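Local coordinates for protein EmGH1 (Erythrobacter marinus, PDB 5Z87) that probably hydrolyses beta-glucosides, as a family 3 glycoside hydrolase with a TIM-barrel-like domain and further domains, at residues A[316-321]-A[328-333]; A[446-451]-A[600-605]; A[458-463]-A[607-612]. One frame throughout, in Å; residues are numbered along the deposited sequence.

Contact 1. Residues A[316-321]-A[328-333]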
loop_
_atom_site.group_PDB
_atom_site.type_symbol
_atom_site.label_atom_id
_atom_site.label_comp_id
_atom_site.label_asym_id
_atom_site.label_seq_id
_atom_site.Cartn_x
_atom_site.Cartn_y
_atom_site.Cartn_z
ATOM N N ASP A 316 1.916 -8.322 -23.743
ATOM C CA ASP A 316 2.460 -8.614 -22.426
ATOM C C ASP A 316 3.337 -9.860 -22.377
ATOM O O ASP A 316 4.045 -10.043 -21.380
ATOM C CB ASP A 316 1.333 -8.753 -21.405
ATOM C CG ASP A 316 0.997 -7.438 -20.717
ATOM O OD1 ASP A 316 1.804 -6.478 -20.781
ATOM O OD2 ASP A 316 -0.092 -7.367 -20.113
ATOM N N VAL A 317 3.315 -10.722 -23.403
ATOM C CA VAL A 317 4.233 -11.861 -23.411
ATOM C C VAL A 317 5.657 -11.375 -23.637
ATOM O O VAL A 317 6.570 -11.716 -22.879
ATOM C CB VAL A 317 3.823 -12.921 -24.458
ATOM C CG1 VAL A 317 4.735 -14.131 -24.343
ATOM C CG2 VAL A 317 2.390 -13.388 -24.242
ATOM N N ARG A 318 5.861 -10.546 -24.667
ATOM C CA ARG A 318 7.159 -9.913 -24.877
ATOM C C ARG A 318 7.643 -9.171 -23.629
ATOM O O ARG A 318 8.840 -9.152 -23.334
ATOM C CB ARG A 318 7.083 -8.942 -26.057
ATOM C CG ARG A 318 8.435 -8.347 -26.420
ATOM C CD ARG A 318 8.305 -7.171 -27.369
ATOM N NE ARG A 318 7.180 -7.364 -28.274
ATOM C CZ ARG A 318 7.272 -7.957 -29.460
ATOM N NH1 ARG A 318 8.444 -8.405 -29.897
ATOM N NH2 ARG A 318 6.193 -8.086 -30.206
ATOM N N ARG A 319 6.725 -8.549 -22.886
ATOM C CA ARG A 319 7.130 -7.719 -21.759
ATOM C C ARG A 319 7.592 -8.528 -20.557
ATOM O O ARG A 319 8.165 -7.939 -19.636
ATOM C CB ARG A 319 5.991 -6.796 -21.350
ATOM C CG ARG A 319 5.768 -5.649 -22.313
ATOM C CD ARG A 319 4.461 -4.989 -22.016
ATOM N NE ARG A 319 4.048 -4.105 -23.089
ATOM C CZ ARG A 319 2.841 -3.557 -23.144
ATOM N NH1 ARG A 319 1.963 -3.815 -22.181
ATOM N NH2 ARG A 319 2.510 -2.760 -24.153
ATOM N N ILE A 320 7.349 -9.846 -20.539
ATOM C CA ILE A 320 8.023 -10.713 -19.580
ATOM C C ILE A 320 9.518 -10.465 -19.626
ATOM O O ILE A 320 10.209 -10.496 -18.599
ATOM C CB ILE A 320 7.713 -12.192 -19.870
ATOM C CG1 ILE A 320 6.214 -12.487 -19.773
ATOM C CG2 ILE A 320 8.497 -13.113 -18.923
ATOM C CD1 ILE A 320 5.892 -13.875 -20.362
ATOM N N HIS A 321 10.038 -10.225 -20.827
ATOM C CA HIS A 321 11.431 -9.896 -21.051
ATOM C C HIS A 321 11.673 -8.394 -20.972
ATOM O O HIS A 321 12.502 -7.942 -20.177
ATOM C CB HIS A 321 11.885 -10.419 -22.418
ATOM C CG HIS A 321 13.169 -9.811 -22.890
ATOM N ND1 HIS A 321 14.371 -10.012 -22.241
ATOM C CD2 HIS A 321 13.434 -8.976 -23.924
ATOM C CE1 HIS A 321 15.323 -9.341 -22.866
ATOM N NE2 HIS A 321 14.780 -8.699 -23.886
ATOM N N GLY A 328 15.093 -13.801 -20.486
ATOM C CA GLY A 328 16.340 -13.301 -21.030
ATOM C C GLY A 328 16.252 -12.824 -22.461
ATOM O O GLY A 328 17.139 -12.092 -22.914
ATOM N N SER A 329 15.194 -13.193 -23.173
ATOM C CA SER A 329 15.061 -12.797 -24.566
ATOM C C SER A 329 13.592 -12.895 -24.946
ATOM O O SER A 329 12.772 -13.421 -24.196
ATOM C CB SER A 329 15.911 -13.690 -25.470
ATOM O OG SER A 329 15.514 -15.043 -25.302
ATOM N N GLU A 330 13.278 -12.421 -26.150
ATOM C CA GLU A 330 11.915 -12.563 -26.652
ATOM C C GLU A 330 11.549 -14.027 -26.872
ATOM O O GLU A 330 10.437 -14.451 -26.530
ATOM C CB GLU A 330 11.748 -11.755 -27.931
ATOM C CG GLU A 330 12.099 -10.297 -27.746
ATOM C CD GLU A 330 11.703 -9.466 -28.950
ATOM O OE1 GLU A 330 11.949 -9.923 -30.085
ATOM O OE2 GLU A 330 11.136 -8.364 -28.765
ATOM N N ALA A 331 12.479 -14.825 -27.405
ATOM C CA ALA A 331 12.234 -16.261 -27.548
ATOM C C ALA A 331 11.976 -16.923 -26.202
ATOM O O ALA A 331 11.085 -17.778 -26.084
ATOM C CB ALA A 331 13.417 -16.938 -28.242
ATOM N N GLU A 332 12.766 -16.563 -25.175
ATOM C CA GLU A 332 12.506 -17.107 -23.847
ATOM C C GLU A 332 11.167 -16.625 -23.298
ATOM O O GLU A 332 10.497 -17.367 -22.575
ATOM C CB GLU A 332 13.635 -16.755 -22.868
ATOM C CG GLU A 332 13.333 -17.297 -21.463
ATOM C CD GLU A 332 14.512 -17.277 -20.478
ATOM O OE1 GLU A 332 15.246 -16.267 -20.406
ATOM O OE2 GLU A 332 14.685 -18.284 -19.752
ATOM N N ALA A 333 10.748 -15.404 -23.647
ATOM C CA ALA A 333 9.454 -14.902 -23.179
ATOM C C ALA A 333 8.303 -15.710 -23.772
ATOM O O ALA A 333 7.373 -16.109 -23.055
ATOM C CB ALA A 333 9.298 -13.416 -23.528
#

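Contact 2. Residues A[446-451]-A[600-605]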
loop_
_atom_site.group_PDB
_atom_site.type_symbol
_atom_site.label_atom_id
_atom_site.label_comp_id
_atom_site.label_asym_id
_atom_site.label_seq_id
_atom_site.Cartn_x
_atom_site.Cartn_y
_atom_site.Cartn_z
ATOM N N SER A 446 -20.803 18.985 -21.980
ATOM C CA SER A 446 -20.149 17.842 -22.593
ATOM C C SER A 446 -20.785 16.527 -22.142
ATOM O O SER A 446 -21.282 16.401 -21.017
ATOM C CB SER A 446 -18.654 17.876 -22.245
ATOM O OG SER A 446 -18.437 18.382 -20.922
ATOM N N VAL A 447 -20.794 15.552 -23.052
ATOM C CA VAL A 447 -21.168 14.183 -22.708
ATOM C C VAL A 447 -19.938 13.473 -22.149
ATOM O O VAL A 447 -18.828 13.628 -22.668
ATOM C CB VAL A 447 -21.728 13.447 -23.941
ATOM C CG1 VAL A 447 -22.117 12.026 -23.591
ATOM C CG2 VAL A 447 -22.927 14.192 -24.518
ATOM N N HIS A 448 -20.112 12.696 -21.084
ATOM C CA HIS A 448 -18.997 11.933 -20.534
ATOM C C HIS A 448 -19.408 10.486 -20.357
ATOM O O HIS A 448 -20.327 10.176 -19.589
ATOM C CB HIS A 448 -18.497 12.555 -19.239
ATOM C CG HIS A 448 -17.803 13.853 -19.476
ATOM N ND1 HIS A 448 -16.488 13.922 -19.884
ATOM C CD2 HIS A 448 -18.264 15.127 -19.471
ATOM C CE1 HIS A 448 -16.152 15.189 -20.063
ATOM N NE2 HIS A 448 -17.211 15.939 -19.817
ATOM N N LEU A 449 -18.742 9.611 -21.105
ATOM C CA LEU A 449 -19.078 8.201 -21.131
ATOM C C LEU A 449 -18.006 7.316 -20.511
ATOM O O LEU A 449 -18.303 6.173 -20.155
ATOM C CB LEU A 449 -19.335 7.758 -22.576
ATOM C CG LEU A 449 -20.453 8.518 -23.281
ATOM C CD1 LEU A 449 -20.418 8.196 -24.767
ATOM C CD2 LEU A 449 -21.811 8.184 -22.668
ATOM N N GLY A 450 -16.787 7.814 -20.356
ATOM C CA GLY A 450 -15.739 7.058 -19.704
ATOM C C GLY A 450 -14.828 6.369 -20.697
ATOM O O GLY A 450 -15.050 6.370 -21.913
ATOM N N GLY A 451 -13.773 5.767 -20.144
ATOM C CA GLY A 451 -12.859 4.996 -20.959
ATOM C C GLY A 451 -13.573 3.889 -21.712
ATOM O O GLY A 451 -14.668 3.449 -21.351
ATOM N N ALA A 600 -22.986 10.637 -10.110
ATOM C CA ALA A 600 -23.439 9.954 -11.312
ATOM C C ALA A 600 -22.346 9.130 -11.965
ATOM O O ALA A 600 -22.630 8.405 -12.925
ATOM C CB ALA A 600 -23.995 10.970 -12.327
ATOM N N PHE A 601 -21.116 9.222 -11.460
ATOM C CA PHE A 601 -19.969 8.605 -12.101
ATOM C C PHE A 601 -19.968 8.973 -13.587
ATOM O O PHE A 601 -19.819 10.153 -13.924
ATOM C CB PHE A 601 -19.978 7.096 -11.802
ATOM C CG PHE A 601 -19.409 6.774 -10.430
ATOM C CD1 PHE A 601 -18.031 6.689 -10.239
ATOM C CD2 PHE A 601 -20.237 6.647 -9.324
ATOM C CE1 PHE A 601 -17.495 6.426 -8.985
ATOM C CE2 PHE A 601 -19.714 6.392 -8.060
ATOM C CZ PHE A 601 -18.336 6.271 -7.890
ATOM N N TYR A 602 -20.118 8.006 -14.484
ATOM C CA TYR A 602 -20.369 8.315 -15.893
ATOM C C TYR A 602 -21.701 7.676 -16.215
ATOM O O TYR A 602 -21.795 6.437 -16.218
ATOM C CB TYR A 602 -19.272 7.795 -16.815
ATOM C CG TYR A 602 -17.968 8.556 -16.718
ATOM C CD1 TYR A 602 -17.951 9.942 -16.634
ATOM C CD2 TYR A 602 -16.751 7.887 -16.690
ATOM C CE1 TYR A 602 -16.757 10.645 -16.554
ATOM C CE2 TYR A 602 -15.559 8.575 -16.624
ATOM C CZ TYR A 602 -15.565 9.961 -16.548
ATOM O OH TYR A 602 -14.379 10.661 -16.470
ATOM N N PRO A 603 -22.764 8.456 -16.426
ATOM C CA PRO A 603 -24.113 7.878 -16.431
ATOM C C PRO A 603 -24.597 7.400 -17.800
ATOM O O PRO A 603 -25.786 7.121 -17.978
ATOM C CB PRO A 603 -24.968 9.031 -15.889
ATOM C CG PRO A 603 -24.255 10.244 -16.346
ATOM C CD PRO A 603 -22.793 9.928 -16.389
ATOM N N GLY A 604 -23.698 7.249 -18.761
ATOM C CA GLY A 604 -24.100 6.668 -20.027
ATOM C C GLY A 604 -24.741 7.692 -20.948
ATOM O O GLY A 604 -24.798 8.885 -20.660
ATOM N N GLU A 605 -25.242 7.207 -22.091
ATOM C CA GLU A 605 -25.618 8.133 -23.152
ATOM C C GLU A 605 -26.982 8.774 -22.918
ATOM O O GLU A 605 -27.256 9.840 -23.473
ATOM C CB GLU A 605 -25.569 7.429 -24.509
ATOM C CG GLU A 605 -26.532 6.276 -24.654
ATOM C CD GLU A 605 -26.783 5.930 -26.111
ATOM O OE1 GLU A 605 -25.857 5.406 -26.778
ATOM O OE2 GLU A 605 -27.904 6.205 -26.594
#

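Contact 3. Residues A[458-463]-A[607-612]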
loop_
_atom_site.group_PDB
_atom_site.type_symbol
_atom_site.label_atom_id
_atom_site.label_comp_id
_atom_site.label_asym_id
_atom_site.label_seq_id
_atom_site.Cartn_x
_atom_site.Cartn_y
_atom_site.Cartn_z
ATOM N N VAL A 458 -21.298 10.276 -27.973
ATOM C CA VAL A 458 -22.647 10.578 -28.432
ATOM C C VAL A 458 -23.598 10.302 -27.278
ATOM O O VAL A 458 -23.693 9.160 -26.813
ATOM C CB VAL A 458 -23.038 9.727 -29.658
ATOM C CG1 VAL A 458 -24.470 10.019 -30.084
ATOM C CG2 VAL A 458 -22.072 9.966 -30.820
ATOM N N GLY A 459 -24.310 11.327 -26.822
ATOM C CA GLY A 459 -25.272 11.116 -25.757
ATOM C C GLY A 459 -25.889 12.415 -25.297
ATOM O O GLY A 459 -25.709 13.468 -25.915
ATOM N N VAL A 460 -26.629 12.324 -24.196
ATOM C CA VAL A 460 -27.394 13.447 -23.661
ATOM C C VAL A 460 -26.654 13.997 -22.449
ATOM O O VAL A 460 -26.650 13.377 -21.381
ATOM C CB VAL A 460 -28.824 13.032 -23.295
ATOM C CG1 VAL A 460 -29.540 14.177 -22.626
ATOM C CG2 VAL A 460 -29.582 12.589 -24.543
ATOM N N SER A 461 -26.050 15.175 -22.601
ATOM C CA SER A 461 -25.327 15.803 -21.507
ATOM C C SER A 461 -26.293 16.245 -20.406
ATOM O O SER A 461 -27.517 16.265 -20.577
ATOM C CB SER A 461 -24.536 17.016 -22.002
ATOM O OG SER A 461 -25.410 18.086 -22.341
ATOM N N ALA A 462 -25.719 16.615 -19.256
ATOM C CA ALA A 462 -26.529 17.136 -18.159
ATOM C C ALA A 462 -27.295 18.383 -18.595
ATOM O O ALA A 462 -28.502 18.499 -18.355
ATOM C CB ALA A 462 -25.641 17.431 -16.944
ATOM N N LEU A 463 -26.609 19.310 -19.275
ATOM C CA LEU A 463 -27.256 20.518 -19.794
ATOM C C LEU A 463 -28.437 20.173 -20.696
ATOM O O LEU A 463 -29.571 20.610 -20.462
ATOM C CB LEU A 463 -26.239 21.362 -20.562
ATOM C CG LEU A 463 -26.816 22.595 -21.255
ATOM C CD1 LEU A 463 -27.248 23.633 -20.199
ATOM C CD2 LEU A 463 -25.827 23.194 -22.253
ATOM N N GLY A 607 -27.735 9.704 -19.834
ATOM C CA GLY A 607 -27.555 10.133 -18.453
ATOM C C GLY A 607 -28.181 11.483 -18.151
ATOM O O GLY A 607 -28.741 11.688 -17.070
ATOM N N GLY A 608 -28.094 12.419 -19.095
ATOM C CA GLY A 608 -28.653 13.743 -18.876
ATOM C C GLY A 608 -30.128 13.711 -18.526
ATOM O O GLY A 608 -30.591 14.488 -17.688
ATOM N N HIS A 609 -30.883 12.803 -19.153
ATOM C CA HIS A 609 -32.304 12.679 -18.830
ATOM C C HIS A 609 -32.505 12.074 -17.448
ATOM O O HIS A 609 -33.394 12.500 -16.697
ATOM C CB HIS A 609 -33.027 11.830 -19.887
ATOM C CG HIS A 609 -33.024 12.431 -21.263
ATOM N ND1 HIS A 609 -33.483 13.706 -21.521
ATOM C CD2 HIS A 609 -32.638 11.923 -22.458
ATOM C CE1 HIS A 609 -33.362 13.963 -22.812
ATOM N NE2 HIS A 609 -32.854 12.896 -23.403
ATOM N N ALA A 610 -31.709 11.061 -17.098
ATOM C CA ALA A 610 -31.889 10.424 -15.800
ATOM C C ALA A 610 -31.539 11.384 -14.664
ATOM O O ALA A 610 -32.237 11.429 -13.650
ATOM C CB ALA A 610 -31.063 9.141 -15.723
ATOM N N ILE A 611 -30.483 12.182 -14.835
ATOM C CA ILE A 611 -30.140 13.201 -13.842
ATOM C C ILE A 611 -31.295 14.180 -13.646
ATOM O O ILE A 611 -31.685 14.498 -12.515
ATOM C CB ILE A 611 -28.860 13.936 -14.260
ATOM C CG1 ILE A 611 -27.668 12.980 -14.226
ATOM C CG2 ILE A 611 -28.639 15.163 -13.379
ATOM C CD1 ILE A 611 -26.371 13.604 -14.683
ATOM N N ALA A 612 -31.850 14.689 -14.749
ATOM C CA ALA A 612 -32.954 15.634 -14.641
ATOM C C ALA A 612 -34.152 14.998 -13.951
ATOM O O ALA A 612 -34.796 15.623 -13.103
ATOM C CB ALA A 612 -33.336 16.153 -16.028
#

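Contact 1. Residues A[316-321]-A[328-333]
Arg318 and Glu330 run side by side, pointing the same way, and meet in a salt bridge in which Arg318 NH1 donates to Glu330 OE2 at 2.9 Å with an N-H...O angle of 160°. Glu330 OE2 lies in the guanidinium plane, whereas NH1 meets it from 56° out of the carboxylate plane. The other guanidinium nitrogens are supplied from the same chain: NE by the carboxylate of Asp315, NH2 by the carbonyl O of Asn349. Thus each of the three nitrogens has an acceptor, and the group is fixed in its rotation.

His321 packs its ring against the 328-333 backbone, CG being anti to the backbone N (chi1 164°). Ser329 CA lies 3.7 Å above one face of the His321 ring, toward the rim, and Glu330 N sits over the same face. His321 ND1 is hydrogen-bonded to the carbonyl O of Ala327; the approach of His321 ND1 to Ser329 N at 3.4 Å has too poor an angle to count as a bond. A short loop here joins the helical turn ending near residue 322 to helix 330-340, within the family 3 N-terminal domain, whose family is TIM-barrel-like. Ser329 is the N-cap of helix 330-340: its OG accepts from Glu332 N at 3.1 Å. Ala333 CB comes within 3.3 Å of Val317 O and 4.2 Å of Ile320 CB. At the subunit interface, His321 also packs on Ile715 of the second subunit.

Contact 2. Residues A[446-451]-A[600-605]
Tyr602 lays its ring against the loop backbone at His448-Gly450, with Gly450 N 3.6 Å above the ring plane and displaced toward the rim. The closest approach is Gly450 CA to Tyr602 CD2, 3.3 Å. A side chain at Gly450 would collide with that ring atom, and its backbone angles (phi 98°, psi 174°) by themselves call for glycine. His448 comes to the ring obliquely: its CB is 3.7 Å from Tyr602 CE1, while the imidazole leads away from the 600-605 segment. CG of His448 is anti to the carbonyl carbon (chi1 -70°), and the imidazole has Ser446 OG 2.9 Å from His448 NE2, a hydrogen bond within the loop. Leu449 starts away from the other segment, yet its CD2 returns to touch Gly604 C at 3.4 Å and lies beside Glu605 N.

The contact joins the loops that follow strands 436-440 and 596-601 of the mixed sheet in the family 3 C-terminal domain, strands separated in it by two others. An alanine in place of Tyr602 would probably open a gap beside Gly450 and His448 CB, leaving the loop at Gly450 without the ring that it lies against.

No hydrogen bond passes between the two segments. Partners outside them take several of the polar groups: Glu536 takes both Gly450 N and His448 ND1 with its two carboxylate oxygens, and Glu605 bonds to Gln142 N and makes a salt bridge to Arg401. Cohesion across the contact therefore rests on van der Waals fit, while the polar partners around it probably fix where the loop and the ring lie.

Contact 3. Residues A[458-463]-A[607-612]
Gly608 is pressed against the backbone of Val460 and Ser461, where the contact is tightest. Gly608 N donates to Val460 O at 2.9 Å, with an N-H...O angle of 133° and the donor tilted from the carbonyl plane. Beside it, Gly608 CA makes a CA-H...O contact with Ser461 O at 3.2 Å, and Gly608 CA stands 4.1 Å from Ala462 CA. A beta carbon at Gly608 would point into this backbone and clash with both carbonyl oxygens, which is why the two segments can come so near only with glycine here.

The more solvent-exposed side is a meeting of side chains instead of backbones. Val460 and His609, both partly exposed, cross at about a right angle, and Val460 CG1 sits 3.7 Å from the centroid of the His609 ring, 14° off its normal, a CH-pi contact. Val460 CG2 reaches the ring at His609 NE2, 3.5 Å away. With CG1 anti to the backbone N (chi1 175°), the valine sets this methyl over the ring face, while Arg410 of helix 403-416 also touches the histidine.

In the C-terminal domain, 458-463 is a loop that enters helix 462-473 at its end, while 607-612 is the start of helix 607-615, which follows strand 596-601. Ser461 is the N-cap of helix 462-473, its OG taking the N-H of Glu464.

Gly608 N lies in the first turn of its helix and is satisfied by Val460 O, a carbonyl from outside that helix, so the helix start is probably held to the 458-463 loop mainly through backbone atoms.

Overall arrangement
From the N terminus, contact 1 closes first, a short loop of six residues between its segments within the N-terminal, TIM-barrel-like domain. It touches neither of the others: nearest atoms are about 17 Å from contact 2 and about 27 Å from contact 3, on the opposite side of the chain's centre from the latter. In the C-terminal domain, contacts 2 and 3 both close long loops, of 148 and 143 residues, and their segments alternate (446-451, 458-463, 600-605, 607-612), so they cross. Their centres are 9 Å apart, joined by a probable hydrogen bond between Glu605 O and Val460 N at 2.7 Å. Together they tie the 446-463 region to the strand 596-601 and helix 607-615 unit.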